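Local coordinates for sister chromatid cohesion protein (Chaetomium thermophilum, PDB 5T8V), which probably loads the cohesin ring onto chromatin, the chain here being the helical, HEAT-repeat C-terminal fragment of the longer Scc2 cohesin loader, at residues S92-T97 and E124-A129; T458-I463 and N637-A642; H986-S991 and S1007-M1012. All coordinates share one frame; numbering follows the deposited sequence.

From the N terminus, the three contacts follow one another in series; none nests in or crosses another. Contact 1 closes a loop of 26 residues and joins helix 81-96 to helix 120-136 near one end of the elongated, mostly helical chain. Contact 2 spans 173 residues, bringing helices 446-474 and 628-642 side by side about 15 Å from the chain's centre. Contact 3 closes the shortest loop, 15 residues without helix or strand, and ties the segment following helix 969-986 to the start of helix 1009-1016. Centres of contacts 1 and 2 lie about 57 Å apart, those of 2 and 3 about 80 Å; contacts 1 and 3 lie on opposite sides of the chain's centre, their centres about 133 Å apart.

Contact 1: S92-T97 and E124-A129; sequences SALRQT and EAAIRA
Ala93 and Ala126 bring two helices together at the end of helix 81-96, their CA atoms 4.8 Å apart. The axes of 92-96 and 124-129 approach to 8.0 Å and make an angle of 130° between their N-to-C directions, and small residues at the crossing let the backbones come this near.

Two pairs are purely apolar. Ala93 CB meets Ala129 CB at 3.8 Å, methyl against methyl, while the CD2 branch of Leu94 lies 4.2 Å from Ala126 CB. Leu94 gets there although its CB does not head for the partner helix: CG stands anti to the carbonyl carbon (chi1 -75°), and the branch beyond it swings inward.

A second group sets carbon against oxygen. Ala126 CB faces both Ala93 O at 3.3 Å and Thr97 OG1 at 3.2 Å, and the same Leu94 CD2 rests 3.5 Å from Ala126 O. Ala93 CB lies 3.9 Å from Ala125 O, one turn before Ala129. No hydrogen bond crosses between the segments, so van der Waals contact joins these buried faces.

Around the pair, helix 149-172 covers one flank through Leu158, which touches both Leu94 and Ala126. Helix 56-71 reaches Ala129 through Gln59, and helix 190-213 receives Ile127 on Leu196.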
loop_
_atom_site.group_PDB
_atom_site.type_symbol
_atom_site.label_atom_id
_atom_site.label_comp_id
_atom_site.label_asym_id
_atom_site.label_seq_id
_atom_site.Cartn_x
_atom_site.Cartn_y
_atom_site.Cartn_z
ATOM N N SER A 92 -13.953 52.030 -50.482
ATOM C CA SER A 92 -12.791 52.372 -51.293
ATOM C C SER A 92 -11.504 51.952 -50.595
ATOM O O SER A 92 -10.634 51.314 -51.203
ATOM C CB SER A 92 -12.782 53.873 -51.587
ATOM O OG SER A 92 -13.932 54.258 -52.321
ATOM N N ALA A 93 -11.368 52.296 -49.311
ATOM C CA ALA A 93 -10.183 51.888 -48.565
ATOM C C ALA A 93 -10.031 50.373 -48.540
ATOM O O ALA A 93 -8.905 49.861 -48.523
ATOM C CB ALA A 93 -10.243 52.435 -47.140
ATOM N N LEU A 94 -11.145 49.639 -48.543
ATOM C CA LEU A 94 -11.075 48.183 -48.507
ATOM C C LEU A 94 -10.760 47.600 -49.880
ATOM O O LEU A 94 -9.980 46.647 -49.986
ATOM C CB LEU A 94 -12.388 47.617 -47.970
ATOM C CG LEU A 94 -12.549 47.780 -46.459
ATOM C CD1 LEU A 94 -14.008 47.670 -46.037
ATOM C CD2 LEU A 94 -11.702 46.744 -45.747
ATOM N N ARG A 95 -11.354 48.154 -50.938
ATOM C CA ARG A 95 -11.022 47.709 -52.287
ATOM C C ARG A 95 -9.566 48.000 -52.623
ATOM O O ARG A 95 -8.967 47.300 -53.444
ATOM C CB ARG A 95 -11.946 48.376 -53.308
ATOM C CG ARG A 95 -13.354 47.789 -53.356
ATOM C CD ARG A 95 -14.177 48.367 -54.502
ATOM N NE ARG A 95 -14.599 49.745 -54.249
ATOM C CZ ARG A 95 -13.916 50.832 -54.606
ATOM N NH1 ARG A 95 -12.755 50.728 -55.244
ATOM N NH2 ARG A 95 -14.398 52.035 -54.321
ATOM N N GLN A 96 -8.980 49.026 -52.004
ATOM C CA GLN A 96 -7.580 49.341 -52.268
ATOM C C GLN A 96 -6.678 48.156 -51.937
ATOM O O GLN A 96 -5.795 47.796 -52.722
ATOM C CB GLN A 96 -7.162 50.575 -51.466
ATOM C CG GLN A 96 -5.690 50.948 -51.602
ATOM C CD GLN A 96 -5.301 51.295 -53.025
ATOM O OE1 GLN A 96 -6.156 51.584 -53.864
ATOM N NE2 GLN A 96 -4.003 51.270 -53.305
ATOM N N THR A 97 -6.894 47.532 -50.777
ATOM C CA THR A 97 -6.006 46.492 -50.270
ATOM C C THR A 97 -6.612 45.095 -50.375
ATOM O O THR A 97 -6.148 44.173 -49.699
ATOM C CB THR A 97 -5.631 46.784 -48.815
ATOM O OG1 THR A 97 -6.816 46.809 -48.011
ATOM C CG2 THR A 97 -4.917 48.124 -48.699
ATOM N N GLU A 124 -3.706 50.117 -42.791
ATOM C CA GLU A 124 -4.403 50.561 -41.586
ATOM C C GLU A 124 -5.706 51.264 -41.938
ATOM O O GLU A 124 -6.750 51.016 -41.318
ATOM C CB GLU A 124 -3.499 51.485 -40.771
ATOM C CG GLU A 124 -2.417 50.756 -39.992
ATOM C CD GLU A 124 -1.575 51.689 -39.147
ATOM O OE1 GLU A 124 -0.565 52.212 -39.663
ATOM O OE2 GLU A 124 -1.931 51.904 -37.969
ATOM N N ALA A 125 -5.664 52.154 -42.933
ATOM C CA ALA A 125 -6.880 52.826 -43.375
ATOM C C ALA A 125 -7.971 51.817 -43.710
ATOM O O ALA A 125 -9.153 52.048 -43.424
ATOM C CB ALA A 125 -6.574 53.714 -44.580
ATOM N N ALA A 126 -7.592 50.682 -44.302
ATOM C CA ALA A 126 -8.574 49.658 -44.644
ATOM C C ALA A 126 -9.064 48.922 -43.403
ATOM O O ALA A 126 -10.264 48.661 -43.263
ATOM C CB ALA A 126 -7.975 48.671 -45.645
ATOM N N ILE A 127 -8.150 48.571 -42.495
ATOM C CA ILE A 127 -8.535 47.886 -41.261
ATOM C C ILE A 127 -9.595 48.694 -40.521
ATOM O O ILE A 127 -10.701 48.210 -40.230
ATOM C CB ILE A 127 -7.297 47.642 -40.379
ATOM C CG1 ILE A 127 -6.333 46.681 -41.079
ATOM C CG2 ILE A 127 -7.696 47.082 -39.014
ATOM C CD1 ILE A 127 -4.978 46.561 -40.409
ATOM N N ARG A 128 -9.274 49.952 -40.215
ATOM C CA ARG A 128 -10.201 50.765 -39.443
ATOM C C ARG A 128 -11.400 51.214 -40.270
ATOM O O ARG A 128 -12.447 51.535 -39.696
ATOM C CB ARG A 128 -9.458 51.955 -38.843
ATOM C CG ARG A 128 -8.532 51.527 -37.715
ATOM C CD ARG A 128 -8.106 52.682 -36.845
ATOM N NE ARG A 128 -7.488 52.216 -35.604
ATOM C CZ ARG A 128 -8.154 51.917 -34.492
ATOM N NH1 ARG A 128 -9.474 52.030 -34.444
ATOM N NH2 ARG A 128 -7.496 51.501 -33.419
ATOM N N ALA A 129 -11.280 51.225 -41.599
ATOM C CA ALA A 129 -12.458 51.406 -42.438
ATOM C C ALA A 129 -13.447 50.266 -42.225
ATOM O O ALA A 129 -14.649 50.494 -42.036
ATOM C CB ALA A 129 -12.047 51.495 -43.908
#

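Contact 2: T458-I463 and N637-A642; sequences TMCAAI and NQVMEA
The carbonyl oxygen of Val639 is hydrogen-bonded to Ser464 OG, just past the end of 458-463, and the same residue carries the apolar part of the contact. Its CG2 branch, anti to the carbonyl carbon and beside the backbone N, lies over the backbone of the neighbouring helix, 3.7 Å from Ala461 N. One residue back along that helix, Cys460 SG, anti to its backbone N (chi1 -155°), approaches the same methyl at 3.9 Å. A single methyl thus packs against both a sulphur and a peptide group.

Ala461 is the common partner. Its methyl, 4.4 Å from Val639 CG2, also meets Gln638, with CB to CB at 3.9 Å. The Gln638 chain runs extended beyond CG, and its OE1 ends 3.5 Å from Ala461 CB. Further along, Ala642 CB only just reaches Ala461 O, at 4.5 Å.

The two short segments run parallel, with 2° between their directions and 8.3 Å between their axes. Side-by-side parallel helices of this kind are consistent with the stacked helices of a HEAT-repeat solenoid. Helix 610-619 packs on the Cys460 side through Phe610 and Leu614, and Ile646 touches Val639.

With no hydrogen bond between the two segments themselves, attachment here rests on small apolar groups, and the bond to Ser464 adds a directional polar tie beside them. Gln638 is exposed, whereas Cys460 and Val639 are buried, so the contact grades from a solvent-facing polar margin to an apolar interior.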
loop_
_atom_site.group_PDB
_atom_site.type_symbol
_atom_site.label_atom_id
_atom_site.label_comp_id
_atom_site.label_asym_id
_atom_site.label_seq_id
_atom_site.Cartn_x
_atom_site.Cartn_y
_atom_site.Cartn_z
ATOM N N THR A 458 -5.623 11.676 -7.970
ATOM C CA THR A 458 -5.253 13.088 -8.025
ATOM C C THR A 458 -6.404 13.970 -7.559
ATOM O O THR A 458 -6.192 14.956 -6.842
ATOM C CB THR A 458 -4.820 13.476 -9.443
ATOM O OG1 THR A 458 -5.920 13.316 -10.341
ATOM C CG2 THR A 458 -3.670 12.609 -9.920
ATOM N N MET A 459 -7.634 13.634 -7.955
ATOM C CA MET A 459 -8.787 14.403 -7.496
ATOM C C MET A 459 -8.929 14.313 -5.982
ATOM O O MET A 459 -9.189 15.321 -5.309
ATOM C CB MET A 459 -10.059 13.912 -8.195
ATOM C CG MET A 459 -10.168 14.350 -9.656
ATOM S SD MET A 459 -11.719 13.889 -10.472
ATOM C CE MET A 459 -11.505 12.124 -10.599
ATOM N N CYS A 460 -8.747 13.115 -5.426
ATOM C CA CYS A 460 -8.794 12.951 -3.978
ATOM C C CYS A 460 -7.774 13.856 -3.298
ATOM O O CYS A 460 -8.099 14.579 -2.347
ATOM C CB CYS A 460 -8.544 11.486 -3.620
ATOM S SG CYS A 460 -9.226 10.990 -2.043
ATOM N N ALA A 461 -6.528 13.831 -3.779
ATOM C CA ALA A 461 -5.498 14.703 -3.226
ATOM C C ALA A 461 -5.915 16.166 -3.297
ATOM O O ALA A 461 -5.716 16.923 -2.340
ATOM C CB ALA A 461 -4.180 14.489 -3.968
ATOM N N ALA A 462 -6.494 16.582 -4.425
ATOM C CA ALA A 462 -6.908 17.974 -4.570
ATOM C C ALA A 462 -7.962 18.348 -3.536
ATOM O O ALA A 462 -7.882 19.414 -2.912
ATOM C CB ALA A 462 -7.433 18.215 -5.984
ATOM N N ILE A 463 -8.960 17.485 -3.341
ATOM C CA ILE A 463 -9.988 17.757 -2.340
ATOM C C ILE A 463 -9.368 17.841 -0.952
ATOM O O ILE A 463 -9.701 18.730 -0.158
ATOM C CB ILE A 463 -11.090 16.684 -2.402
ATOM C CG1 ILE A 463 -11.770 16.698 -3.776
ATOM C CG2 ILE A 463 -12.117 16.914 -1.305
ATOM C CD1 ILE A 463 -12.661 15.500 -4.038
ATOM N N ASN A 637 -0.570 9.161 0.207
ATOM C CA ASN A 637 0.392 10.001 0.912
ATOM C C ASN A 637 0.043 11.472 0.748
ATOM O O ASN A 637 0.014 12.228 1.726
ATOM C CB ASN A 637 1.809 9.725 0.407
ATOM C CG ASN A 637 2.439 8.515 1.068
ATOM O OD1 ASN A 637 2.806 8.557 2.241
ATOM N ND2 ASN A 637 2.578 7.431 0.314
ATOM N N GLN A 638 -0.235 11.899 -0.487
ATOM C CA GLN A 638 -0.610 13.292 -0.705
ATOM C C GLN A 638 -1.854 13.656 0.098
ATOM O O GLN A 638 -1.929 14.746 0.680
ATOM C CB GLN A 638 -0.834 13.549 -2.194
ATOM C CG GLN A 638 0.441 13.495 -3.020
ATOM C CD GLN A 638 0.205 13.776 -4.490
ATOM O OE1 GLN A 638 -0.917 13.664 -4.986
ATOM N NE2 GLN A 638 1.266 14.150 -5.198
ATOM N N VAL A 639 -2.837 12.755 0.152
ATOM C CA VAL A 639 -4.054 13.027 0.912
ATOM C C VAL A 639 -3.728 13.206 2.388
ATOM O O VAL A 639 -4.247 14.114 3.047
ATOM C CB VAL A 639 -5.088 11.905 0.691
ATOM C CG1 VAL A 639 -6.240 12.018 1.683
ATOM C CG2 VAL A 639 -5.629 11.954 -0.727
ATOM N N MET A 640 -2.868 12.341 2.931
ATOM C CA MET A 640 -2.516 12.430 4.345
ATOM C C MET A 640 -1.783 13.733 4.649
ATOM O O MET A 640 -2.132 14.451 5.593
ATOM C CB MET A 640 -1.659 11.230 4.744
ATOM C CG MET A 640 -2.424 9.919 4.831
ATOM S SD MET A 640 -1.335 8.481 4.907
ATOM C CE MET A 640 -0.323 8.883 6.326
ATOM N N GLU A 641 -0.754 14.051 3.860
ATOM C CA GLU A 641 0.028 15.256 4.120
ATOM C C GLU A 641 -0.814 16.512 3.946
ATOM O O GLU A 641 -0.623 17.501 4.663
ATOM C CB GLU A 641 1.242 15.304 3.194
ATOM C CG GLU A 641 2.165 14.106 3.317
ATOM C CD GLU A 641 3.326 14.164 2.343
ATOM O OE1 GLU A 641 3.978 15.227 2.256
ATOM O OE2 GLU A 641 3.580 13.150 1.661
ATOM N N ALA A 642 -1.748 16.496 2.995
ATOM C CA ALA A 642 -2.538 17.689 2.715
ATOM C C ALA A 642 -3.505 18.011 3.848
ATOM O O ALA A 642 -3.811 19.187 4.083
ATOM C CB ALA A 642 -3.299 17.511 1.404
#

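Contact 3: H986-S991 and S1007-M1012; sequences HCNLDS and SVSKLM
Asn988 and Asp990, in the irregular segment after helix 969-986, approach the start of helix 1009-1016, where Ser1007 forms an ST motif and Val1008 holds the N-cap position. On the opposing segment, Leu989 is the centre of an inverse gamma turn.

The polar part centres on Ser1009 OG, which lies 3.1 Å from Asn988 OD1 and 3.2 Å from Ser1007 O. Which acceptor takes its one proton is not settled, and Ser1043 OG, outside the segments, makes a further weak hydrogen bond with it. Anti to the carbonyl carbon and beside the backbone N (chi1 -38°), this OG meets the Asn988 carboxamide. Asp990 brings OD1 up beside the same group, 3.6 Å from Ser1009 OG.

A second group sets carbon against oxygen. Val1008 turns toward the loop and sets CG2 3.6 Å from Leu989 O, while its CB is 3.9 Å from Asp990 OD1. Leu989 packs on Trp930 of helix 919-935, while Val1008 touches Phe996 in the intervening loop.

In the ST motif Lys1010 N donates to Ser1007 OG over 3.0 Å, with an N-H...OG angle of 159°.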
loop_
_atom_site.group_PDB
_atom_site.type_symbol
_atom_site.label_atom_id
_atom_site.label_comp_id
_atom_site.label_asym_id
_atom_site.label_seq_id
_atom_site.Cartn_x
_atom_site.Cartn_y
_atom_site.Cartn_z
ATOM N N HIS A 986 28.138 -34.834 37.108
ATOM C CA HIS A 986 29.037 -33.684 37.108
ATOM C C HIS A 986 30.436 -34.010 37.617
ATOM O O HIS A 986 31.426 -33.605 37.000
ATOM C CB HIS A 986 28.434 -32.554 37.947
ATOM C CG HIS A 986 27.169 -31.998 37.375
ATOM N ND1 HIS A 986 27.160 -31.051 36.374
ATOM C CD2 HIS A 986 25.871 -32.265 37.653
ATOM C CE1 HIS A 986 25.912 -30.755 36.063
ATOM N NE2 HIS A 986 25.110 -31.476 36.826
ATOM N N CYS A 987 30.542 -34.725 38.733
ATOM C CA CYS A 987 31.823 -34.992 39.381
ATOM C C CYS A 987 32.075 -36.492 39.388
ATOM O O CYS A 987 31.395 -37.236 40.102
ATOM C CB CYS A 987 31.833 -34.431 40.800
ATOM S SG CYS A 987 30.324 -34.729 41.732
ATOM N N ASN A 988 33.053 -36.934 38.604
ATOM C CA ASN A 988 33.459 -38.332 38.579
ATOM C C ASN A 988 34.740 -38.462 39.395
ATOM O O ASN A 988 35.809 -38.012 38.967
ATOM C CB ASN A 988 33.658 -38.823 37.147
ATOM C CG ASN A 988 33.241 -40.272 36.965
ATOM O OD1 ASN A 988 32.418 -40.792 37.720
ATOM N ND2 ASN A 988 33.807 -40.929 35.960
ATOM N N LEU A 989 34.628 -39.071 40.571
ATOM C CA LEU A 989 35.753 -39.211 41.495
ATOM C C LEU A 989 36.541 -40.489 41.226
ATOM O O LEU A 989 36.829 -41.269 42.131
ATOM C CB LEU A 989 35.241 -39.173 42.930
ATOM C CG LEU A 989 34.504 -37.894 43.339
ATOM C CD1 LEU A 989 33.841 -38.068 44.695
ATOM C CD2 LEU A 989 35.457 -36.706 43.362
ATOM N N ASP A 990 36.899 -40.708 39.960
ATOM C CA ASP A 990 37.662 -41.900 39.606
ATOM C C ASP A 990 39.074 -41.851 40.172
ATOM O O ASP A 990 39.675 -42.902 40.425
ATOM C CB ASP A 990 37.707 -42.063 38.088
ATOM C CG ASP A 990 36.330 -42.242 37.479
ATOM O OD1 ASP A 990 35.388 -42.576 38.227
ATOM O OD2 ASP A 990 36.193 -42.052 36.252
ATOM N N SER A 991 39.622 -40.651 40.376
ATOM C CA SER A 991 40.955 -40.530 40.952
ATOM C C SER A 991 40.986 -40.951 42.415
ATOM O O SER A 991 42.048 -41.343 42.912
ATOM C CB SER A 991 41.462 -39.094 40.807
ATOM O OG SER A 991 40.644 -38.191 41.526
ATOM N N SER A 1007 36.498 -47.722 39.290
ATOM C CA SER A 1007 35.480 -47.129 38.431
ATOM C C SER A 1007 34.615 -46.111 39.165
ATOM O O SER A 1007 34.457 -44.982 38.693
ATOM C CB SER A 1007 34.591 -48.226 37.834
ATOM O OG SER A 1007 33.644 -47.670 36.940
ATOM N N VAL A 1008 34.042 -46.492 40.306
ATOM C CA VAL A 1008 33.113 -45.642 41.049
ATOM C C VAL A 1008 31.820 -45.514 40.252
ATOM O O VAL A 1008 30.742 -45.865 40.743
ATOM C CB VAL A 1008 33.717 -44.257 41.354
ATOM C CG1 VAL A 1008 32.798 -43.472 42.280
ATOM C CG2 VAL A 1008 35.103 -44.402 41.971
ATOM N N SER A 1009 31.918 -45.000 39.023
ATOM C CA SER A 1009 30.782 -45.012 38.107
ATOM C C SER A 1009 30.088 -46.368 38.130
ATOM O O SER A 1009 28.877 -46.463 38.370
ATOM C CB SER A 1009 31.258 -44.678 36.692
ATOM O OG SER A 1009 32.271 -43.685 36.713
ATOM N N LYS A 1010 30.855 -47.434 37.894
ATOM C CA LYS A 1010 30.293 -48.777 37.925
ATOM C C LYS A 1010 29.845 -49.170 39.325
ATOM O O LYS A 1010 28.960 -50.019 39.470
ATOM C CB LYS A 1010 31.311 -49.786 37.397
ATOM C CG LYS A 1010 30.915 -51.230 37.638
ATOM C CD LYS A 1010 31.632 -52.174 36.695
ATOM C CE LYS A 1010 31.347 -53.622 37.052
ATOM N NZ LYS A 1010 31.764 -54.558 35.974
ATOM N N LEU A 1011 30.444 -48.588 40.364
ATOM C CA LEU A 1011 29.977 -48.857 41.721
ATOM C C LEU A 1011 28.589 -48.269 41.937
ATOM O O LEU A 1011 27.679 -48.951 42.428
ATOM C CB LEU A 1011 30.974 -48.297 42.739
ATOM C CG LEU A 1011 30.617 -48.441 44.222
ATOM C CD1 LEU A 1011 30.341 -49.892 44.587
ATOM C CD2 LEU A 1011 31.733 -47.879 45.091
ATOM N N MET A 1012 28.404 -47.004 41.554
ATOM C CA MET A 1012 27.092 -46.376 41.654
ATOM C C MET A 1012 26.058 -47.149 40.843
ATOM O O MET A 1012 24.991 -47.515 41.355
ATOM C CB MET A 1012 27.183 -44.921 41.185
ATOM C CG MET A 1012 28.195 -44.095 41.976
ATOM S SD MET A 1012 28.272 -42.352 41.515
ATOM C CE MET A 1012 29.108 -42.440 39.937
#